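Local coordinates for protein tartrate dehydrogenase/decarboxylase (Pseudomonas putida, PDB 3FLK) that oxidises tartrate to oxaloglycolate with NAD, converts meso-tartrate to D-glycerate and oxidatively decarboxylates D-malate to pyruvate, using a divalent metal ion, at residues A[104-109]-A[265-270]; A[131-136]-A[240-245]; A[186-191]-A[218-223]; A[226-231]-A[248-253]. The protein carries 1 engineered substitution. All blocks are in the same frame, centred on the assembly; numbering follows the deposited sequence.

Interaction 1: A[104-109]-A[265-270]. With OXL (oxalate ion), chain G.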
# COMPACT_ATOMS: atom_id res chain seq x y z
N TYR A 104 13.72 2.72 -17.06
CA TYR A 104 13.37 1.61 -16.16
C TYR A 104 13.55 1.89 -14.67
O TYR A 104 12.96 1.20 -13.83
CB TYR A 104 14.04 0.30 -16.59
CG TYR A 104 15.55 0.28 -16.52
CD1 TYR A 104 16.21 -0.10 -15.34
CD2 TYR A 104 16.33 0.61 -17.62
CE1 TYR A 104 17.60 -0.13 -15.27
CE2 TYR A 104 17.73 0.57 -17.56
CZ TYR A 104 18.35 0.21 -16.38
OH TYR A 104 19.72 0.17 -16.29
N VAL A 105 14.37 2.88 -14.33
CA VAL A 105 14.59 3.25 -12.93
C VAL A 105 13.78 4.49 -12.57
O VAL A 105 13.98 5.56 -13.14
CB VAL A 105 16.08 3.53 -12.60
CG1 VAL A 105 16.28 3.54 -11.10
CG2 VAL A 105 16.99 2.51 -13.23
N ASN A 106 12.86 4.33 -11.62
CA ASN A 106 12.10 5.46 -11.09
C ASN A 106 12.57 5.76 -9.67
O ASN A 106 12.23 5.04 -8.73
CB ASN A 106 10.59 5.18 -11.13
CG ASN A 106 9.75 6.45 -11.04
OD1 ASN A 106 10.20 7.48 -10.54
ND2 ASN A 106 8.52 6.37 -11.52
N ILE A 107 13.38 6.81 -9.54
CA ILE A 107 13.99 7.20 -8.26
C ILE A 107 13.14 8.25 -7.57
O ILE A 107 12.90 9.32 -8.12
CB ILE A 107 15.44 7.74 -8.46
CG1 ILE A 107 16.36 6.67 -9.06
CG2 ILE A 107 16.01 8.27 -7.14
CD1 ILE A 107 16.70 5.53 -8.10
N ARG A 108 12.72 7.95 -6.34
CA ARG A 108 11.84 8.83 -5.58
C ARG A 108 12.30 8.97 -4.12
O ARG A 108 11.98 8.12 -3.28
CB ARG A 108 10.38 8.33 -5.67
CG ARG A 108 9.80 8.38 -7.08
CD ARG A 108 8.44 7.70 -7.20
NE ARG A 108 7.80 8.03 -8.47
CZ ARG A 108 6.49 7.91 -8.71
NH1 ARG A 108 5.66 7.45 -7.78
NH2 ARG A 108 6.01 8.24 -9.90
N PRO A 109 13.07 10.04 -3.82
CA PRO A 109 13.55 10.25 -2.45
C PRO A 109 12.46 10.69 -1.48
O PRO A 109 11.53 11.42 -1.85
CB PRO A 109 14.60 11.36 -2.60
CG PRO A 109 14.22 12.08 -3.84
CD PRO A 109 13.56 11.07 -4.75
N ALA A 265 7.53 15.66 -2.93
CA ALA A 265 8.18 14.44 -3.41
C ALA A 265 8.47 14.45 -4.92
O ALA A 265 7.55 14.47 -5.74
CB ALA A 265 7.35 13.21 -3.04
N PRO A 266 9.77 14.44 -5.29
CA PRO A 266 10.16 14.44 -6.69
C PRO A 266 10.36 13.03 -7.24
O PRO A 266 10.41 12.06 -6.48
CB PRO A 266 11.51 15.16 -6.64
CG PRO A 266 12.11 14.69 -5.36
CD PRO A 266 10.95 14.45 -4.40
N SER A 267 10.48 12.92 -8.56
CA SER A 267 10.80 11.65 -9.19
C SER A 267 11.66 11.79 -10.44
O SER A 267 11.45 12.70 -11.25
CB SER A 267 9.54 10.85 -9.49
OG SER A 267 8.94 11.26 -10.70
N ALA A 268 12.64 10.90 -10.56
CA ALA A 268 13.50 10.83 -11.72
C ALA A 268 13.23 9.51 -12.46
O ALA A 268 13.47 8.44 -11.91
CB ALA A 268 14.96 10.92 -11.30
N ASN A 269 12.71 9.62 -13.68
CA ASN A 269 12.49 8.46 -14.54
C ASN A 269 13.69 8.31 -15.46
O ASN A 269 13.76 8.93 -16.53
CB ASN A 269 11.21 8.62 -15.37
CG ASN A 269 9.95 8.70 -14.52
OD1 ASN A 269 9.14 7.77 -14.51
ND2 ASN A 269 9.78 9.81 -13.80
N LEU A 270 14.64 7.49 -15.03
CA LEU A 270 15.96 7.44 -15.65
C LEU A 270 16.14 6.30 -16.64
O LEU A 270 15.77 5.16 -16.37
CB LEU A 270 17.06 7.35 -14.58
CG LEU A 270 17.19 8.44 -13.51
CD1 LEU A 270 18.39 8.13 -12.63
CD2 LEU A 270 17.32 9.84 -14.12
C1 OXL G . 1.24 6.95 -10.51
C2 OXL G . 2.68 7.19 -10.38
O1 OXL G . 0.50 7.13 -9.52
O2 OXL G . 3.43 6.99 -11.36
O3 OXL G . 0.78 6.55 -11.61
O4 OXL G . 3.12 7.58 -9.27
O HOH W 1 7.54 9.45 -11.67
O HOH W 2 9.77 11.15 -4.00
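The CB of Ser267 is the bump that the extended chain of Arg108 lies against: it sits 3.5 Å from Arg108 CG and equally near NE. Arg108 CG stands anti to the carbonyl carbon (chi1 -65°), and from there the chain runs straight to NE. The guanidinium reaches oxalate, Arg108 NH1 lying 2.9 Å from oxalate O4 with that oxygen at the edge of the group; NH1 also bonds Ser252. On the face that carries Asn106 and Asn269, the two side chains lie side by side, their amide planes 50° apart, without bonding each other. A water joins Asn106 ND2, Arg108 NH2, Ser267 OG and Asn269 ND2; Ser267 OG also bonds Glu281 O, and Asn136 bonds both asparagines. The strands are antiparallel neighbours in the central sheet of the isocitrate and isopropylmalate dehydrogenase fold, their axes 162° apart. A classic beta bulge sets Tyr104 and Val105 opposite Leu270, whose N gives Val105 O a 2.8 Å bond. The other face is apolar: small Ala268 lies beside Ile107 (CB to CB 4.3 Å), and Tyr174 of helix 165-181 rests on Val105, Ile107 and Leu270. At the far end the rings of Pro109 and Pro266 meet CG to CG at 3.7 Å, with Trp303 packed on both.

Interaction 2: A[131-136]-A[240-245]. With OXL (oxalate ion), chain G.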
# COMPACT_ATOMS: atom_id res chain seq x y z
N VAL A 131 15.27 6.33 0.01
CA VAL A 131 15.00 6.43 -1.42
C VAL A 131 14.26 5.19 -1.92
O VAL A 131 14.66 4.05 -1.66
CB VAL A 131 16.29 6.72 -2.24
CG1 VAL A 131 17.36 5.66 -2.01
CG2 VAL A 131 15.99 6.88 -3.73
N VAL A 132 13.15 5.42 -2.62
CA VAL A 132 12.41 4.35 -3.28
C VAL A 132 12.94 4.19 -4.70
O VAL A 132 13.00 5.15 -5.47
CB VAL A 132 10.89 4.63 -3.29
CG1 VAL A 132 10.13 3.56 -4.09
CG2 VAL A 132 10.35 4.71 -1.86
N VAL A 133 13.36 2.97 -5.01
CA VAL A 133 13.81 2.60 -6.35
C VAL A 133 12.70 1.72 -6.94
O VAL A 133 12.52 0.57 -6.53
CB VAL A 133 15.17 1.85 -6.31
CG1 VAL A 133 15.62 1.45 -7.72
CG2 VAL A 133 16.24 2.71 -5.64
N ARG A 134 11.96 2.29 -7.89
CA ARG A 134 10.76 1.65 -8.42
C ARG A 134 10.98 1.17 -9.86
O ARG A 134 11.42 1.94 -10.72
CB ARG A 134 9.59 2.64 -8.35
CG ARG A 134 8.32 2.21 -9.08
CD ARG A 134 7.41 3.41 -9.31
NE ARG A 134 6.18 3.05 -10.01
CZ ARG A 134 5.32 3.93 -10.52
NH1 ARG A 134 5.55 5.23 -10.41
NH2 ARG A 134 4.23 3.51 -11.14
N GLU A 135 10.67 -0.10 -10.11
CA GLU A 135 10.70 -0.65 -11.46
C GLU A 135 9.64 0.06 -12.30
O GLU A 135 8.49 0.19 -11.87
CB GLU A 135 10.47 -2.16 -11.44
CG GLU A 135 11.00 -2.89 -12.69
CD GLU A 135 10.24 -2.52 -13.96
OE1 GLU A 135 8.99 -2.53 -13.94
OE2 GLU A 135 10.89 -2.21 -14.98
N ASN A 136 10.02 0.50 -13.49
CA ASN A 136 9.24 1.48 -14.23
C ASN A 136 8.75 1.05 -15.62
O ASN A 136 8.16 1.86 -16.35
CB ASN A 136 10.07 2.77 -14.34
CG ASN A 136 9.22 4.03 -14.33
OD1 ASN A 136 8.18 4.10 -13.67
ND2 ASN A 136 9.69 5.05 -15.04
N VAL A 240 17.50 2.30 1.29
CA VAL A 240 17.13 2.04 -0.11
C VAL A 240 16.00 1.02 -0.12
O VAL A 240 16.14 -0.08 0.43
CB VAL A 240 18.32 1.54 -0.96
CG1 VAL A 240 17.88 1.18 -2.37
CG2 VAL A 240 19.43 2.58 -1.01
N VAL A 241 14.87 1.39 -0.71
CA VAL A 241 13.72 0.49 -0.84
C VAL A 241 13.47 0.20 -2.31
O VAL A 241 13.16 1.10 -3.09
CB VAL A 241 12.44 1.07 -0.16
CG1 VAL A 241 11.30 0.06 -0.21
CG2 VAL A 241 12.73 1.47 1.29
N VAL A 242 13.63 -1.07 -2.69
CA VAL A 242 13.43 -1.49 -4.08
C VAL A 242 12.10 -2.23 -4.21
O VAL A 242 11.74 -3.05 -3.36
CB VAL A 242 14.64 -2.32 -4.62
CG1 VAL A 242 14.82 -3.64 -3.86
CG2 VAL A 242 14.53 -2.55 -6.13
N ALA A 243 11.35 -1.91 -5.26
CA ALA A 243 9.98 -2.39 -5.41
C ALA A 243 9.54 -2.48 -6.87
O ALA A 243 10.12 -1.83 -7.74
CB ALA A 243 9.02 -1.49 -4.62
N SER A 244 8.52 -3.29 -7.11
CA SER A 244 7.87 -3.40 -8.42
C SER A 244 7.12 -2.11 -8.77
O SER A 244 7.01 -1.20 -7.94
CB SER A 244 6.89 -4.56 -8.42
OG SER A 244 5.80 -4.27 -7.55
N ASN A 245 6.59 -2.05 -9.99
CA ASN A 245 5.86 -0.88 -10.50
C ASN A 245 4.76 -0.41 -9.56
O ASN A 245 4.71 0.77 -9.19
CB ASN A 245 5.29 -1.19 -11.89
CG ASN A 245 5.35 0.01 -12.83
OD1 ASN A 245 5.26 1.16 -12.41
ND2 ASN A 245 5.50 -0.28 -14.12
C1 OXL G . 1.24 6.95 -10.51
C2 OXL G . 2.68 7.19 -10.38
O1 OXL G . 0.50 7.13 -9.52
O2 OXL G . 3.43 6.99 -11.36
O3 OXL G . 0.78 6.55 -11.61
O4 OXL G . 3.12 7.58 -9.27
O HOH W 3 7.62 -4.01 -11.88
O HOH W 4 5.49 3.15 -14.27
O HOH W 5 5.57 1.62 -16.72
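Arg134 and Asn245 carry the polar end of this contact, where Arg134 NE gives a 2.8 Å hydrogen bond to Asn245 O. The donor lies in the carbonyl plane, on a lone pair, although the oxygen is tilted from the guanidinium plane. Two weak bonds, from NE and NH2, reach Asn245 OD1, and the guanidinium and amide planes stand 66° apart. The setting is a parallel strand pair in the central sheet of the isocitrate and isopropylmalate dehydrogenase fold, with Asn245 opening the helix that follows strand 240-243. With NE and NH2 directed at Asn245, Arg134 NH1 meets oxalate O2 at 2.9 Å and a nearly straight 170°. An alanine in place of Arg134 would probably leave that oxalate oxygen without this charged donor and Asn245 O without its bond from NE. The reach depends on an extended chain from CG to NE, with CG anti to the backbone N (chi1 170°). In the next shell, Asn245 ND2 bonds Glu138 O, and one water bridges Asn245 OD1 to OD1 of Asn136, itself bonded to Asn269. Behind this, the strands alternate their bonds, Val133 N to Val241 O at 2.7 Å and Glu135 N to Ala243 O at 3.0 Å, which hold Arg134 in register with Ala243. The valines on the face away from Arg134 pack against helix 165-181, Leu178 touching both Val131 and Val133. There Val131 and Val240 lie side by side, CG1 of the first 3.8 Å from CG2 of the second.

Interaction 3: A[186-191]-A[218-223]. With NAI (1,4-dihydronicotinamide adenine dinucleotide), chain N.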
# COMPACT_ATOMS: atom_id res chain seq x y z
N HIS A 186 22.24 -0.53 2.79
CA HIS A 186 21.10 -1.36 3.17
C HIS A 186 19.98 -1.29 2.14
O HIS A 186 19.55 -0.20 1.75
CB HIS A 186 20.60 -0.96 4.57
CG HIS A 186 19.32 -1.61 4.97
ND1 HIS A 186 19.12 -2.98 4.91
CD2 HIS A 186 18.17 -1.09 5.47
CE1 HIS A 186 17.90 -3.26 5.34
NE2 HIS A 186 17.31 -2.13 5.68
N VAL A 187 19.52 -2.46 1.69
CA VAL A 187 18.42 -2.57 0.72
C VAL A 187 17.24 -3.31 1.34
O VAL A 187 17.41 -4.41 1.87
CB VAL A 187 18.85 -3.30 -0.58
CG1 VAL A 187 17.64 -3.61 -1.47
CG2 VAL A 187 19.86 -2.48 -1.36
N THR A 188 16.06 -2.71 1.27
CA THR A 188 14.81 -3.40 1.60
C THR A 188 14.06 -3.70 0.30
O THR A 188 13.84 -2.81 -0.51
CB THR A 188 13.91 -2.57 2.55
OG1 THR A 188 14.63 -2.30 3.76
CG2 THR A 188 12.63 -3.33 2.90
N SER A 189 13.70 -4.97 0.12
CA SER A 189 12.95 -5.40 -1.05
C SER A 189 11.47 -5.55 -0.69
O SER A 189 11.13 -6.28 0.24
CB SER A 189 13.50 -6.72 -1.58
OG SER A 189 12.88 -7.08 -2.80
N ALA A 190 10.61 -4.84 -1.41
CA ALA A 190 9.17 -4.99 -1.24
C ALA A 190 8.71 -6.26 -1.95
O ALA A 190 9.01 -6.47 -3.12
CB ALA A 190 8.42 -3.77 -1.78
N THR A 191 7.97 -7.10 -1.23
CA THR A 191 7.48 -8.36 -1.79
C THR A 191 6.05 -8.69 -1.35
O THR A 191 5.45 -7.98 -0.54
CB THR A 191 8.46 -9.54 -1.48
OG1 THR A 191 8.10 -10.69 -2.25
CG2 THR A 191 8.48 -9.89 -0.01
N SER A 218 23.77 -4.89 3.38
CA SER A 218 22.79 -5.58 4.20
C SER A 218 21.44 -5.55 3.47
O SER A 218 21.07 -4.52 2.90
CB SER A 218 22.67 -4.87 5.55
OG SER A 218 21.63 -5.39 6.35
N TRP A 219 20.72 -6.66 3.45
CA TRP A 219 19.44 -6.70 2.76
C TRP A 219 18.36 -7.50 3.49
O TRP A 219 18.64 -8.50 4.15
CB TRP A 219 19.60 -7.19 1.31
CG TRP A 219 19.59 -8.69 1.14
CD1 TRP A 219 20.64 -9.54 1.35
CD2 TRP A 219 18.49 -9.51 0.72
NE1 TRP A 219 20.26 -10.84 1.09
CE2 TRP A 219 18.94 -10.84 0.70
CE3 TRP A 219 17.16 -9.24 0.36
CZ2 TRP A 219 18.12 -11.91 0.33
CZ3 TRP A 219 16.34 -10.30 -0.00
CH2 TRP A 219 16.82 -11.62 -0.01
N ASP A 220 17.12 -7.03 3.38
CA ASP A 220 15.97 -7.74 3.91
C ASP A 220 14.78 -7.64 2.95
O ASP A 220 14.71 -6.73 2.12
CB ASP A 220 15.60 -7.24 5.31
CG ASP A 220 14.95 -5.86 5.30
OD1 ASP A 220 13.90 -5.70 5.96
OD2 ASP A 220 15.48 -4.94 4.65
N LYS A 221 13.86 -8.59 3.06
CA LYS A 221 12.61 -8.53 2.30
C LYS A 221 11.43 -8.43 3.26
O LYS A 221 11.44 -9.01 4.35
CB LYS A 221 12.47 -9.72 1.34
CG LYS A 221 12.33 -11.08 1.99
CD LYS A 221 12.26 -12.18 0.95
CE LYS A 221 11.83 -13.49 1.59
NZ LYS A 221 11.75 -14.58 0.59
N GLN A 222 10.42 -7.67 2.85
CA GLN A 222 9.24 -7.46 3.66
C GLN A 222 8.01 -7.53 2.78
O GLN A 222 7.98 -6.94 1.69
CB GLN A 222 9.31 -6.10 4.37
CG GLN A 222 10.44 -5.99 5.40
CD GLN A 222 10.45 -4.67 6.16
OE1 GLN A 222 11.51 -4.19 6.56
NE2 GLN A 222 9.27 -4.08 6.36
N HIS A 223 7.00 -8.26 3.24
CA HIS A 223 5.72 -8.28 2.57
C HIS A 223 5.16 -6.86 2.56
O HIS A 223 5.34 -6.12 3.53
CB HIS A 223 4.74 -9.25 3.25
CG HIS A 223 5.13 -10.69 3.12
ND1 HIS A 223 5.35 -11.30 1.90
CD2 HIS A 223 5.31 -11.65 4.06
CE1 HIS A 223 5.66 -12.57 2.09
NE2 HIS A 223 5.64 -12.81 3.39
PA NAI N . 3.62 -10.81 10.66
O1A NAI N . 2.25 -10.26 10.83
O2A NAI N . 3.69 -12.21 11.12
O5B NAI N . 4.67 -9.92 11.48
C5B NAI N . 5.04 -8.62 11.09
C4B NAI N . 5.64 -7.85 12.26
O4B NAI N . 4.64 -7.54 13.22
C3B NAI N . 6.71 -8.64 12.98
O3B NAI N . 7.77 -7.77 13.30
C2B NAI N . 6.03 -9.15 14.24
O2B NAI N . 6.91 -9.26 15.33
C1B NAI N . 4.92 -8.13 14.48
N9A NAI N . 3.72 -8.79 15.01
C8A NAI N . 2.84 -9.58 14.33
N7A NAI N . 1.87 -9.99 15.18
C5A NAI N . 2.12 -9.47 16.39
C6A NAI N . 1.45 -9.56 17.61
N6A NAI N . 0.31 -10.24 17.70
N1A NAI N . 1.96 -8.90 18.71
C2A NAI N . 3.12 -8.15 18.61
N3A NAI N . 3.78 -8.06 17.40
C4A NAI N . 3.28 -8.71 16.31
O3 NAI N . 3.98 -10.65 9.10
PN NAI N . 5.33 -11.12 8.36
O1N NAI N . 6.47 -11.02 9.29
O2N NAI N . 5.36 -10.38 7.08
O5D NAI N . 5.03 -12.66 8.00
C5D NAI N . 5.49 -13.72 8.81
C4D NAI N . 4.84 -15.03 8.35
O4D NAI N . 3.44 -14.99 8.57
C3D NAI N . 5.04 -15.28 6.86
O3D NAI N . 5.32 -16.65 6.69
C2D NAI N . 3.70 -14.94 6.24
O2D NAI N . 3.46 -15.68 5.07
C1D NAI N . 2.73 -15.28 7.37
N1N NAI N . 1.46 -14.53 7.37
C2N NAI N . 0.30 -15.23 7.59
C3N NAI N . -0.93 -14.59 7.62
C7N NAI N . -2.15 -15.34 8.08
O7N NAI N . -1.98 -16.56 8.75
N7N NAI N . -3.36 -14.83 7.85
C4N NAI N . -0.98 -13.20 7.43
C5N NAI N . 0.20 -12.49 7.21
C6N NAI N . 1.42 -13.17 7.19
O HOH W 6 14.58 -2.77 7.28
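Ser218 O takes two donors from the opposing strand, the backbone N of Val187 at 2.8 Å and the ring ND1 of His186 at 3.2 Å. The two approaches differ: Val187 N comes almost straight on to the oxygen, whereas His186 ND1 stands 72° out of the carbonyl plane. The His186 ring, with CG anti to the backbone N (chi1 172°), also presents CE1 at 3.0 Å from Asp220 OD2, which lies near the ring plane. An alanine at His186 would probably cost Ser218 O its bond from the ring ND1 and open a gap beside the Asp220 carboxylate. That carboxylate is held on one side by Thr188, whose OG1 donates to the syn lone pair of Asp220 OD2 at 2.9 Å. These strands are the two ends of a beta-alpha-beta crossover through helix 199-211, and strand 218-223 is the outermost of the sheet within this chain. Lys221 makes a salt bridge to Asp204 of the crossover helix, while Thr191 OG1 bonds Asp204 and Ser189 OG bonds Trp203. At the C-terminal end Thr191 N bonds Gln222 O at 2.9 Å. His223, at the N-cap position of the next helix, turns its ring edge to the dinucleotide, CD2 lying 3.3 Å from O2N; its NE2 bonds Asp86 of the second subunit.

Interaction 4: A[226-231]-A[248-253]. With MG (magnesium ion), chain E; OXL (oxalate ion), chain G; NAI (1,4-dihydronicotinamide adenine dinucleotide), chain N.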
# COMPACT_ATOMS: atom_id res chain seq x y z
N ILE A 226 3.06 -5.34 5.72
CA ILE A 226 3.82 -4.97 6.91
C ILE A 226 4.87 -3.89 6.62
O ILE A 226 5.22 -3.11 7.51
CB ILE A 226 4.45 -6.21 7.64
CG1 ILE A 226 4.90 -5.84 9.06
CG2 ILE A 226 5.59 -6.81 6.82
CD1 ILE A 226 3.77 -5.42 10.01
N LEU A 227 5.35 -3.83 5.38
CA LEU A 227 6.26 -2.77 4.97
C LEU A 227 5.59 -1.40 5.09
O LEU A 227 6.17 -0.48 5.66
CB LEU A 227 6.76 -3.01 3.54
CG LEU A 227 7.75 -2.04 2.90
CD1 LEU A 227 8.94 -1.75 3.79
CD2 LEU A 227 8.23 -2.59 1.58
N CYS A 228 4.37 -1.29 4.57
CA CYS A 228 3.57 -0.07 4.73
C CYS A 228 3.38 0.31 6.20
O CYS A 228 3.51 1.48 6.57
CB CYS A 228 2.22 -0.21 4.03
SG CYS A 228 2.35 -0.17 2.23
N ALA A 229 3.09 -0.69 7.03
CA ALA A 229 2.96 -0.50 8.48
C ALA A 229 4.24 0.05 9.11
O ALA A 229 4.19 0.92 9.97
CB ALA A 229 2.55 -1.82 9.15
N ARG A 230 5.39 -0.46 8.66
CA ARG A 230 6.69 -0.05 9.17
C ARG A 230 7.12 1.35 8.73
O ARG A 230 7.89 2.02 9.42
CB ARG A 230 7.77 -1.08 8.83
CG ARG A 230 7.66 -2.36 9.66
CD ARG A 230 8.89 -3.25 9.51
NE ARG A 230 8.82 -4.41 10.40
CZ ARG A 230 8.70 -5.67 9.99
NH1 ARG A 230 8.66 -5.96 8.69
NH2 ARG A 230 8.64 -6.64 10.89
N PHE A 231 6.63 1.80 7.57
CA PHE A 231 6.82 3.18 7.13
C PHE A 231 6.26 4.16 8.16
O PHE A 231 6.81 5.24 8.39
CB PHE A 231 6.15 3.42 5.76
CG PHE A 231 7.07 3.21 4.58
CD1 PHE A 231 8.04 2.21 4.58
CD2 PHE A 231 6.93 4.01 3.45
CE1 PHE A 231 8.87 2.03 3.48
CE2 PHE A 231 7.76 3.83 2.34
CZ PHE A 231 8.73 2.84 2.36
N GLY A 248 6.13 0.15 -5.63
CA GLY A 248 6.90 1.40 -5.63
C GLY A 248 6.01 2.64 -5.73
O GLY A 248 6.27 3.65 -5.08
N ASP A 249 4.97 2.55 -6.55
CA ASP A 249 3.96 3.60 -6.67
C ASP A 249 3.32 3.90 -5.30
O ASP A 249 3.28 5.05 -4.86
CB ASP A 249 2.90 3.19 -7.70
CG ASP A 249 2.00 4.35 -8.12
OD1 ASP A 249 2.03 5.43 -7.50
OD2 ASP A 249 1.25 4.16 -9.10
N ILE A 250 2.85 2.85 -4.63
CA ILE A 250 2.21 2.98 -3.31
C ILE A 250 3.15 3.58 -2.26
O ILE A 250 2.79 4.54 -1.56
CB ILE A 250 1.65 1.63 -2.82
CG1 ILE A 250 0.50 1.16 -3.72
CG2 ILE A 250 1.17 1.73 -1.36
CD1 ILE A 250 0.23 -0.34 -3.67
N LEU A 251 4.36 3.03 -2.16
CA LEU A 251 5.32 3.43 -1.13
C LEU A 251 5.80 4.88 -1.29
O LEU A 251 6.16 5.52 -0.30
CB LEU A 251 6.50 2.46 -1.08
CG LEU A 251 6.21 1.01 -0.64
CD1 LEU A 251 7.44 0.14 -0.86
CD2 LEU A 251 5.73 0.93 0.81
N SER A 252 5.79 5.38 -2.52
CA SER A 252 6.23 6.74 -2.82
C SER A 252 5.15 7.82 -2.66
O SER A 252 5.43 9.01 -2.84
CB SER A 252 6.87 6.82 -4.21
OG SER A 252 5.93 6.50 -5.23
N ASP A 253 3.92 7.41 -2.34
CA ASP A 253 2.93 8.35 -1.81
C ASP A 253 2.90 8.27 -0.28
O ASP A 253 2.81 9.28 0.41
CB ASP A 253 1.53 8.09 -2.38
CG ASP A 253 1.17 9.02 -3.54
OD1 ASP A 253 2.09 9.47 -4.26
OD2 ASP A 253 -0.03 9.30 -3.73
MG MG E . 1.56 7.54 -7.46
C1 OXL G . 1.24 6.95 -10.51
C2 OXL G . 2.68 7.19 -10.38
O1 OXL G . 0.50 7.13 -9.52
O2 OXL G . 3.43 6.99 -11.36
O3 OXL G . 0.78 6.55 -11.61
O4 OXL G . 3.12 7.58 -9.27
PA NAI N . 3.62 -10.81 10.66
O1A NAI N . 2.25 -10.26 10.83
O2A NAI N . 3.69 -12.21 11.12
O5B NAI N . 4.67 -9.92 11.48
C5B NAI N . 5.04 -8.62 11.09
C4B NAI N . 5.64 -7.85 12.26
O4B NAI N . 4.64 -7.54 13.22
C3B NAI N . 6.71 -8.64 12.98
O3B NAI N . 7.77 -7.77 13.30
C2B NAI N . 6.03 -9.15 14.24
O2B NAI N . 6.91 -9.26 15.33
C1B NAI N . 4.92 -8.13 14.48
N9A NAI N . 3.72 -8.79 15.01
C8A NAI N . 2.84 -9.58 14.33
N7A NAI N . 1.87 -9.99 15.18
C5A NAI N . 2.12 -9.47 16.39
C6A NAI N . 1.45 -9.56 17.61
N6A NAI N . 0.31 -10.24 17.70
N1A NAI N . 1.96 -8.90 18.71
C2A NAI N . 3.12 -8.15 18.61
N3A NAI N . 3.78 -8.06 17.40
C4A NAI N . 3.28 -8.71 16.31
O3 NAI N . 3.98 -10.65 9.10
PN NAI N . 5.33 -11.12 8.36
O1N NAI N . 6.47 -11.02 9.29
O2N NAI N . 5.36 -10.38 7.08
O5D NAI N . 5.03 -12.66 8.00
C5D NAI N . 5.49 -13.72 8.81
C4D NAI N . 4.84 -15.03 8.35
O4D NAI N . 3.44 -14.99 8.57
C3D NAI N . 5.04 -15.28 6.86
O3D NAI N . 5.32 -16.65 6.69
C2D NAI N . 3.70 -14.94 6.24
O2D NAI N . 3.46 -15.68 5.07
C1D NAI N . 2.73 -15.28 7.37
N1N NAI N . 1.46 -14.53 7.37
C2N NAI N . 0.30 -15.23 7.59
C3N NAI N . -0.93 -14.59 7.62
C7N NAI N . -2.15 -15.34 8.08
O7N NAI N . -1.98 -16.56 8.75
N7N NAI N . -3.36 -14.83 7.85
C4N NAI N . -0.98 -13.20 7.43
C5N NAI N . 0.20 -12.49 7.21
C6N NAI N . 1.42 -13.17 7.19
O HOH W 7 2.97 7.43 -6.04
O HOH W 8 1.41 9.62 -7.59
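Leu251 has the largest buried area here, and its two methyl groups part between neighbours on helix 224-233. Leu251 CD1 meets Leu227 CD2 at 3.7 Å, the two leucine side chains crossing at about a right angle. CD2 turns to Phe231 and Cys228. Leu251 CD2 lies over one face of the Phe231 ring, 4.0 Å from the centroid and 19° off the normal, a CH-pi contact displaced toward the rim. Cys228 SG reaches the same methyl, Leu251 CD2, at 3.8 Å and touches Ile250 CG2 more loosely. The Phe231 ring is further packed by Phe130 and Phe238. The segments run nearly parallel, 16° apart, their axes coming no nearer than 10.9 Å, and no hydrogen bond crosses; helices 224-233 and 245-258 flank strand 240-243 along the chain in this isocitrate and isopropylmalate dehydrogenase fold. Their outer sides serve separate sites. Asp249 OD1 binds magnesium at 2.2 Å, with oxalate O1 and O4, two waters and Asp225 of the second subunit completing the sphere; one of those waters also donates to Asp253 OD1. On the other helix Ile226 CG1 packs on the dinucleotide C5B at 3.4 Å, and Arg230 NH2 makes a weak bond to its O3B. Across the dimer, Cys228 also packs on Ile250 of the second subunit.

Interactions 1, 2 and 3 lie on one mixed sheet, in which strands 266-270, 105-111, 129-135, 240-243, 186-191 and 218-223 follow in that order. Centres of 1 and 2 are 9 Å apart, of 2 and 3 11 Å, of 1 and 3 19 Å. Interaction 4 packs helix 224-233 with helix 245-258. Its centre is 10 Å from that of interaction 2; Val241 touches Leu251, and Ala190 touches Leu227. Along the chain, 104-109 and 265-270 enclose all the others, 3 closes before 4 opens, and the segments of 2 and 4 alternate. Interactions 1, 2 and 4 thus bring Arg108, Arg134 and Asp249 to one oxalate, while 3 and 4 meet a dinucleotide that the second subunit also binds.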